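Local coordinates for protein Pcdhgb2 (Mus musculus, PDB 5SZR), which probably mediates calcium-dependent cell adhesion and may be involved in making and maintaining specific neuronal connections, here as its extracellular cadherin domains 3 to 6, at residues A[9-13]-A[24-28]; A[50-55]-A[77-81]; A[348-354]-A[386-391]. All coordinates share one frame; numbering follows the deposited sequence.

How the contacts relate
Following the chain from its N terminus, the contacts form in series, with none nested in or crossing another. Contact 1 closes a short loop of ten residues, packing strand 9-15 against strand 23-26. Contact 2 closes a longer loop of 21 residues, setting helix 49-54 and the start of the next strand against strand 77-85. Both belong to the first cadherin domain of the chain, where they join its two sheets and meet directly: V24 CG2 lies 4.0 Å from F55 CE1. Contact 3, in the last domain, pairs neighbouring strands within one sheet across 31 intervening residues; its centre is about 146 Å from that of contact 1.

Contact 1 (A[9-13]-A[24-28]); sequences VFSVT and VLQVT. With MAN (alpha-D-mannopyranose), chain S.
V24 packs against V12 at the first step of the contact: its CG1 meets V12 CG2 at 3.9 Å, the two side chains crossing at about a right angle. Two successive residues, V24 and L25, sit opposite the single I64 of strand 63-66, a classic bulge. L25 CB grazes V12 CG1; with CG opposite the backbone N (chi1 -175°), the second torsion brings CD2 to F10 CB at 3.6 Å. CD2 settles where CB joins the ring, a place a branched leucine end can fill. The side chain of Q26 takes another course, its NE2 bonded to T61 O; its backbone N lies 2.9 Å from O3 of the mannose carried by S23. V27 then lays CG1 over one face of the F10 ring, a CH-pi contact 4.0 Å from the centroid and 22° off the normal. The short branched valine suits the place, since a single methyl can lie against the ring face. The axes of 9-13 and 24-26 come no closer than 8.0 Å, at 149°, and strands 9-15 and 23-26 are outer strands of different sheets: this is the face-to-face apolar packing of a cadherin beta sandwich.

Contact 2 (A[50-55]-A[77-81]); sequences QVERIF and SYTLN
The F55 ring points its edge at the face of Y78, a T-shaped pair with centroids 5.1 Å apart and planes at 82°. F55 CE2 makes the closest approach, 3.5 Å from Y78 CG, so the hit falls near the ring's root and away from the hydroxyl. One face of F55 carries both methyls of L80, CD1 being a CH-pi donor 4.2 Å from the centroid; the opposite face is covered by CG2 of its own neighbour I54. Between two aliphatic residues and butted against a second ring, F55 is probably held from turning. At the edge of Y78, near its plane, sits Q50 CB. A tyrosine suits position 78: its broad ring receives F55 while its outer end reaches I54 CG1, which comes obliquely to 4.0 Å from Y78 OH.

This is where the cadherin sandwich changes sheets: the short helix 49-54 follows strand 41-44 of one sheet and leads into strand 55-57 of the other, and it lies almost perpendicular, at 91°, to the strand beneath. V51, buried, spreads its two methyls along the strand. CG1 stands opposite the backbone N (chi1 167°), which sends it to L80 CG at 3.9 Å, and CG2 rests against the backbone oxygen T79 O, 3.6 Å away. The V51 carbonyl oxygen accepts from both I54 N and F55 N, fastening the last turn just before F55 leaves helical geometry. L80, buried, also touches F44, I64 and V98. On the strand's other face T79 points away, a polar residue suited to an exposed site.

Contact 3 (A[348-354]-A[386-391]); sequences GYLVTKV and TGEVRT
R390 leans its side chain along the backbone of G348 and Y349. CB lies 3.5 Å from Y349 O; CG, placed beside the backbone N by a chi1 of -64°, and then CD pass G348 O. NE and NH2 both grip E388 OE1 side-on, each at 3.0 Å and from the same face, above the carboxylate plane, while NH1 donates to G348 O at 2.7 Å in the carbonyl plane, though the bond is bent. L350 CD1 lies over one face of the guanidinium. Replacing R390 with a leucine would probably leave G348 O without this donor and the E388 carboxylate without its charged mate and freer to turn.

Strands 350-353 and 388-391 run antiparallel, neighbours in one sheet of the last cadherin domain. Between the L350-R390 and T352-V389 pairs the register slips by one residue, a bulge in which V351 and T352 share V389 as partner. V389 O takes V351 N at 2.7 Å and T352 N more weakly at 3.5 Å, and V389 N returns a bond to T352 O. V389 and T352 lie on one face of the sheet; V389, touching L423 and L425, is a branched apolar residue suited to this buried place. K353 lies alongside E388, its NZ still 4.4 Å from OE2. A CB on G387 would strike V354 O, and at G348 one would run into the carbonyl oxygen of the residue before it.

Contact 1 (A[9-13]-A[24-28])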
# COMPACT_ATOMS: atom_id res chain seq x y z
N VAL A 9 -77.68 -11.04 -15.05
CA VAL A 9 -76.24 -10.97 -14.78
C VAL A 9 -75.87 -9.55 -14.37
O VAL A 9 -76.04 -8.61 -15.15
CB VAL A 9 -75.40 -11.42 -15.99
CG1 VAL A 9 -73.93 -11.41 -15.63
CG2 VAL A 9 -75.84 -12.80 -16.46
N PHE A 10 -75.36 -9.40 -13.15
CA PHE A 10 -74.82 -8.15 -12.65
C PHE A 10 -73.29 -8.20 -12.71
O PHE A 10 -72.68 -9.26 -12.56
CB PHE A 10 -75.26 -7.89 -11.20
CG PHE A 10 -76.76 -7.86 -11.00
CD1 PHE A 10 -77.44 -6.66 -10.95
CD2 PHE A 10 -77.48 -9.04 -10.84
CE1 PHE A 10 -78.82 -6.63 -10.76
CE2 PHE A 10 -78.85 -9.02 -10.65
CZ PHE A 10 -79.52 -7.81 -10.61
N SER A 11 -72.67 -7.03 -12.91
CA SER A 11 -71.21 -6.93 -12.96
C SER A 11 -70.75 -5.81 -12.04
O SER A 11 -71.21 -4.67 -12.16
CB SER A 11 -70.72 -6.67 -14.39
OG SER A 11 -70.89 -7.82 -15.20
N VAL A 12 -69.84 -6.14 -11.12
CA VAL A 12 -69.23 -5.17 -10.23
C VAL A 12 -67.72 -5.39 -10.22
O VAL A 12 -67.23 -6.49 -10.48
CB VAL A 12 -69.79 -5.26 -8.79
CG1 VAL A 12 -71.27 -4.98 -8.77
CG2 VAL A 12 -69.48 -6.62 -8.17
N THR A 13 -66.98 -4.32 -9.95
CA THR A 13 -65.53 -4.38 -9.79
C THR A 13 -65.15 -3.97 -8.37
O THR A 13 -65.75 -3.07 -7.79
CB THR A 13 -64.79 -3.48 -10.79
OG1 THR A 13 -64.99 -2.10 -10.44
CG2 THR A 13 -65.29 -3.72 -12.21
N VAL A 24 -70.69 -4.98 -1.56
CA VAL A 24 -70.46 -5.43 -2.94
C VAL A 24 -71.66 -5.08 -3.80
O VAL A 24 -71.54 -4.35 -4.79
CB VAL A 24 -70.18 -6.94 -3.00
CG1 VAL A 24 -70.23 -7.42 -4.44
CG2 VAL A 24 -68.82 -7.25 -2.38
N LEU A 25 -72.83 -5.61 -3.44
CA LEU A 25 -74.06 -5.44 -4.20
C LEU A 25 -75.20 -6.07 -3.42
O LEU A 25 -75.00 -7.04 -2.68
CB LEU A 25 -73.96 -6.09 -5.59
CG LEU A 25 -75.16 -5.87 -6.53
CD1 LEU A 25 -75.21 -4.42 -6.98
CD2 LEU A 25 -75.13 -6.81 -7.72
N GLN A 26 -76.39 -5.50 -3.57
CA GLN A 26 -77.61 -6.11 -3.09
C GLN A 26 -78.47 -6.49 -4.29
O GLN A 26 -78.71 -5.66 -5.17
CB GLN A 26 -78.39 -5.16 -2.16
CG GLN A 26 -79.68 -5.77 -1.65
CD GLN A 26 -80.45 -4.83 -0.74
OE1 GLN A 26 -80.05 -3.68 -0.53
NE2 GLN A 26 -81.56 -5.32 -0.19
N VAL A 27 -78.90 -7.74 -4.33
CA VAL A 27 -79.82 -8.23 -5.35
C VAL A 27 -81.15 -8.55 -4.69
O VAL A 27 -81.19 -9.10 -3.58
CB VAL A 27 -79.25 -9.46 -6.09
CG1 VAL A 27 -78.13 -9.04 -7.03
CG2 VAL A 27 -78.76 -10.50 -5.10
N THR A 28 -82.25 -8.18 -5.35
CA THR A 28 -83.58 -8.42 -4.83
C THR A 28 -84.47 -9.00 -5.93
O THR A 28 -84.38 -8.58 -7.09
CB THR A 28 -84.22 -7.13 -4.28
OG1 THR A 28 -84.07 -6.07 -5.23
CG2 THR A 28 -83.56 -6.73 -2.96
C1 MAN S . -73.43 -1.16 -0.03
C2 MAN S . -74.71 -1.94 -0.40
C3 MAN S . -74.67 -2.36 -1.88
C4 MAN S . -74.34 -1.16 -2.79
C5 MAN S . -73.03 -0.51 -2.33
C6 MAN S . -72.65 0.72 -3.14
O2 MAN S . -75.88 -1.13 -0.24
O3 MAN S . -75.88 -2.98 -2.30
O4 MAN S . -74.21 -1.59 -4.14
O5 MAN S . -73.15 -0.11 -0.94
O6 MAN S . -72.73 0.38 -4.52

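Contact 2 (A[50-55]-A[77-81])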
# COMPACT_ATOMS: atom_id res chain seq x y z
N GLN A 50 -64.18 -20.87 -2.78
CA GLN A 50 -63.67 -19.59 -2.30
C GLN A 50 -64.75 -18.52 -2.27
O GLN A 50 -64.63 -17.56 -1.50
CB GLN A 50 -62.49 -19.13 -3.16
CG GLN A 50 -61.36 -20.14 -3.20
CD GLN A 50 -61.01 -20.67 -1.82
OE1 GLN A 50 -60.96 -21.88 -1.60
NE2 GLN A 50 -60.77 -19.76 -0.88
N VAL A 51 -65.81 -18.65 -3.07
CA VAL A 51 -66.94 -17.73 -2.97
C VAL A 51 -67.55 -17.80 -1.57
O VAL A 51 -67.77 -16.77 -0.92
CB VAL A 51 -67.99 -18.03 -4.06
CG1 VAL A 51 -69.29 -17.28 -3.76
CG2 VAL A 51 -67.46 -17.64 -5.43
N GLU A 52 -67.83 -19.02 -1.10
CA GLU A 52 -68.37 -19.19 0.24
C GLU A 52 -67.43 -18.66 1.31
O GLU A 52 -67.86 -18.32 2.41
CB GLU A 52 -68.67 -20.67 0.50
CG GLU A 52 -69.82 -21.25 -0.31
CD GLU A 52 -71.18 -20.94 0.29
OE1 GLU A 52 -71.26 -20.06 1.17
OE2 GLU A 52 -72.17 -21.59 -0.12
N ARG A 53 -66.13 -18.58 1.00
CA ARG A 53 -65.11 -18.20 1.97
C ARG A 53 -64.77 -16.72 1.93
O ARG A 53 -64.14 -16.22 2.87
CB ARG A 53 -63.84 -19.02 1.72
CG ARG A 53 -63.05 -19.34 2.97
CD ARG A 53 -62.50 -20.76 2.93
NE ARG A 53 -63.47 -21.73 2.41
CZ ARG A 53 -64.56 -22.14 3.06
NH1 ARG A 53 -65.37 -23.04 2.50
NH2 ARG A 53 -64.85 -21.67 4.26
N ILE A 54 -65.19 -16.00 0.89
CA ILE A 54 -64.86 -14.60 0.72
C ILE A 54 -66.08 -13.70 0.89
O ILE A 54 -65.98 -12.61 1.47
CB ILE A 54 -64.20 -14.38 -0.66
CG1 ILE A 54 -62.82 -15.03 -0.72
CG2 ILE A 54 -64.12 -12.90 -1.01
CD1 ILE A 54 -61.81 -14.36 0.19
N PHE A 55 -67.24 -14.14 0.41
CA PHE A 55 -68.44 -13.31 0.39
C PHE A 55 -69.49 -13.84 1.36
O PHE A 55 -69.60 -15.05 1.61
CB PHE A 55 -69.04 -13.24 -1.02
CG PHE A 55 -68.11 -12.70 -2.05
CD1 PHE A 55 -67.98 -11.34 -2.24
CD2 PHE A 55 -67.35 -13.56 -2.83
CE1 PHE A 55 -67.11 -10.83 -3.19
CE2 PHE A 55 -66.49 -13.06 -3.79
CZ PHE A 55 -66.37 -11.70 -3.97
N SER A 77 -61.06 -12.79 -10.29
CA SER A 77 -62.50 -12.66 -10.52
C SER A 77 -63.25 -13.72 -9.73
O SER A 77 -62.70 -14.78 -9.39
CB SER A 77 -62.84 -12.77 -12.01
OG SER A 77 -62.50 -14.05 -12.52
N TYR A 78 -64.51 -13.42 -9.43
CA TYR A 78 -65.41 -14.34 -8.74
C TYR A 78 -66.75 -14.38 -9.46
O TYR A 78 -67.26 -13.35 -9.90
CB TYR A 78 -65.63 -13.93 -7.28
CG TYR A 78 -64.38 -13.93 -6.43
CD1 TYR A 78 -63.96 -15.08 -5.77
CD2 TYR A 78 -63.63 -12.77 -6.25
CE1 TYR A 78 -62.82 -15.08 -4.98
CE2 TYR A 78 -62.50 -12.76 -5.46
CZ TYR A 78 -62.09 -13.92 -4.83
OH TYR A 78 -60.97 -13.91 -4.05
N THR A 79 -67.32 -15.58 -9.55
CA THR A 79 -68.63 -15.81 -10.14
C THR A 79 -69.59 -16.20 -9.03
O THR A 79 -69.41 -17.23 -8.38
CB THR A 79 -68.57 -16.89 -11.22
OG1 THR A 79 -67.92 -16.37 -12.39
CG2 THR A 79 -69.97 -17.35 -11.59
N LEU A 80 -70.62 -15.38 -8.82
CA LEU A 80 -71.59 -15.57 -7.75
C LEU A 80 -72.95 -15.87 -8.37
O LEU A 80 -73.49 -15.04 -9.11
CB LEU A 80 -71.66 -14.34 -6.85
CG LEU A 80 -70.59 -14.15 -5.77
CD1 LEU A 80 -69.22 -13.88 -6.36
CD2 LEU A 80 -70.99 -13.03 -4.81
N ASN A 81 -73.50 -17.04 -8.07
CA ASN A 81 -74.84 -17.41 -8.48
C ASN A 81 -75.73 -17.38 -7.24
O ASN A 81 -75.42 -18.05 -6.24
CB ASN A 81 -74.87 -18.79 -9.13
CG ASN A 81 -73.89 -18.89 -10.29
OD1 ASN A 81 -73.86 -18.04 -11.17
ND2 ASN A 81 -73.09 -19.95 -10.28

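Contact 3 (A[348-354]-A[386-391])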
# COMPACT_ATOMS: atom_id res chain seq x y z
N GLY A 348 70.06 31.41 11.56
CA GLY A 348 69.38 30.92 10.38
C GLY A 348 70.15 29.89 9.60
O GLY A 348 69.58 29.28 8.68
N TYR A 349 71.43 29.68 9.92
CA TYR A 349 72.23 28.65 9.28
C TYR A 349 71.54 27.30 9.38
O TYR A 349 71.21 26.84 10.47
CB TYR A 349 73.62 28.59 9.93
CG TYR A 349 74.55 27.56 9.33
CD1 TYR A 349 75.48 27.92 8.36
CD2 TYR A 349 74.50 26.23 9.73
CE1 TYR A 349 76.33 26.99 7.80
CE2 TYR A 349 75.35 25.29 9.17
CZ TYR A 349 76.26 25.67 8.21
OH TYR A 349 77.10 24.73 7.66
N LEU A 350 71.33 26.66 8.23
CA LEU A 350 70.63 25.38 8.18
C LEU A 350 71.60 24.25 8.49
O LEU A 350 72.44 23.89 7.66
CB LEU A 350 69.99 25.18 6.81
CG LEU A 350 69.28 23.84 6.63
CD1 LEU A 350 68.04 23.77 7.51
CD2 LEU A 350 68.93 23.58 5.17
N VAL A 351 71.50 23.69 9.70
CA VAL A 351 72.36 22.58 10.09
C VAL A 351 71.96 21.32 9.34
O VAL A 351 72.79 20.65 8.70
CB VAL A 351 72.32 22.36 11.61
CG1 VAL A 351 73.17 21.17 12.00
CG2 VAL A 351 72.76 23.62 12.33
N THR A 352 70.68 20.97 9.40
CA THR A 352 70.14 19.84 8.66
C THR A 352 68.62 19.97 8.66
O THR A 352 68.05 20.89 9.26
CB THR A 352 70.58 18.50 9.25
OG1 THR A 352 70.12 17.43 8.41
CG2 THR A 352 70.02 18.31 10.65
N LYS A 353 67.97 19.05 7.97
CA LYS A 353 66.52 19.07 7.81
C LYS A 353 66.01 17.66 7.98
O LYS A 353 66.36 16.76 7.21
CB LYS A 353 66.14 19.63 6.44
CG LYS A 353 64.66 19.66 6.15
CD LYS A 353 64.42 20.34 4.81
CE LYS A 353 62.99 20.21 4.35
NZ LYS A 353 62.81 20.91 3.06
N VAL A 354 65.19 17.44 9.01
CA VAL A 354 64.52 16.16 9.16
C VAL A 354 63.48 16.03 8.06
O VAL A 354 62.67 16.93 7.84
CB VAL A 354 63.88 16.04 10.55
CG1 VAL A 354 63.37 14.63 10.79
CG2 VAL A 354 64.88 16.43 11.62
N THR A 386 58.43 22.37 9.08
CA THR A 386 59.47 22.11 8.08
C THR A 386 60.48 21.07 8.53
O THR A 386 61.07 20.38 7.68
CB THR A 386 60.19 23.42 7.73
OG1 THR A 386 60.88 23.91 8.88
CG2 THR A 386 59.19 24.47 7.27
N GLY A 387 60.70 20.91 9.83
CA GLY A 387 61.76 20.02 10.27
C GLY A 387 63.14 20.53 9.94
O GLY A 387 64.09 19.74 9.91
N GLU A 388 63.28 21.82 9.68
CA GLU A 388 64.58 22.43 9.44
C GLU A 388 65.23 22.76 10.78
O GLU A 388 64.62 23.39 11.64
CB GLU A 388 64.43 23.70 8.60
CG GLU A 388 63.78 23.46 7.24
CD GLU A 388 63.43 24.75 6.53
OE1 GLU A 388 63.51 25.82 7.17
OE2 GLU A 388 63.07 24.70 5.33
N VAL A 389 66.47 22.31 10.94
CA VAL A 389 67.25 22.57 12.15
C VAL A 389 68.19 23.72 11.84
O VAL A 389 69.13 23.58 11.05
CB VAL A 389 68.03 21.32 12.58
CG1 VAL A 389 68.94 21.64 13.77
CG2 VAL A 389 67.07 20.18 12.91
N ARG A 390 67.94 24.88 12.46
CA ARG A 390 68.74 26.07 12.23
C ARG A 390 69.34 26.57 13.53
O ARG A 390 68.83 26.29 14.62
CB ARG A 390 67.89 27.18 11.58
CG ARG A 390 67.38 26.80 10.19
CD ARG A 390 66.34 27.77 9.65
NE ARG A 390 65.88 27.34 8.33
CZ ARG A 390 66.39 27.75 7.18
NH1 ARG A 390 67.39 28.63 7.18
NH2 ARG A 390 65.92 27.30 6.03
N THR A 391 70.44 27.30 13.42
CA THR A 391 70.93 28.06 14.56
C THR A 391 70.00 29.24 14.80
O THR A 391 69.52 29.87 13.86
CB THR A 391 72.36 28.56 14.32
OG1 THR A 391 72.37 29.48 13.22
CG2 THR A 391 73.30 27.40 14.01
O HOH W 1 60.61 17.56 6.27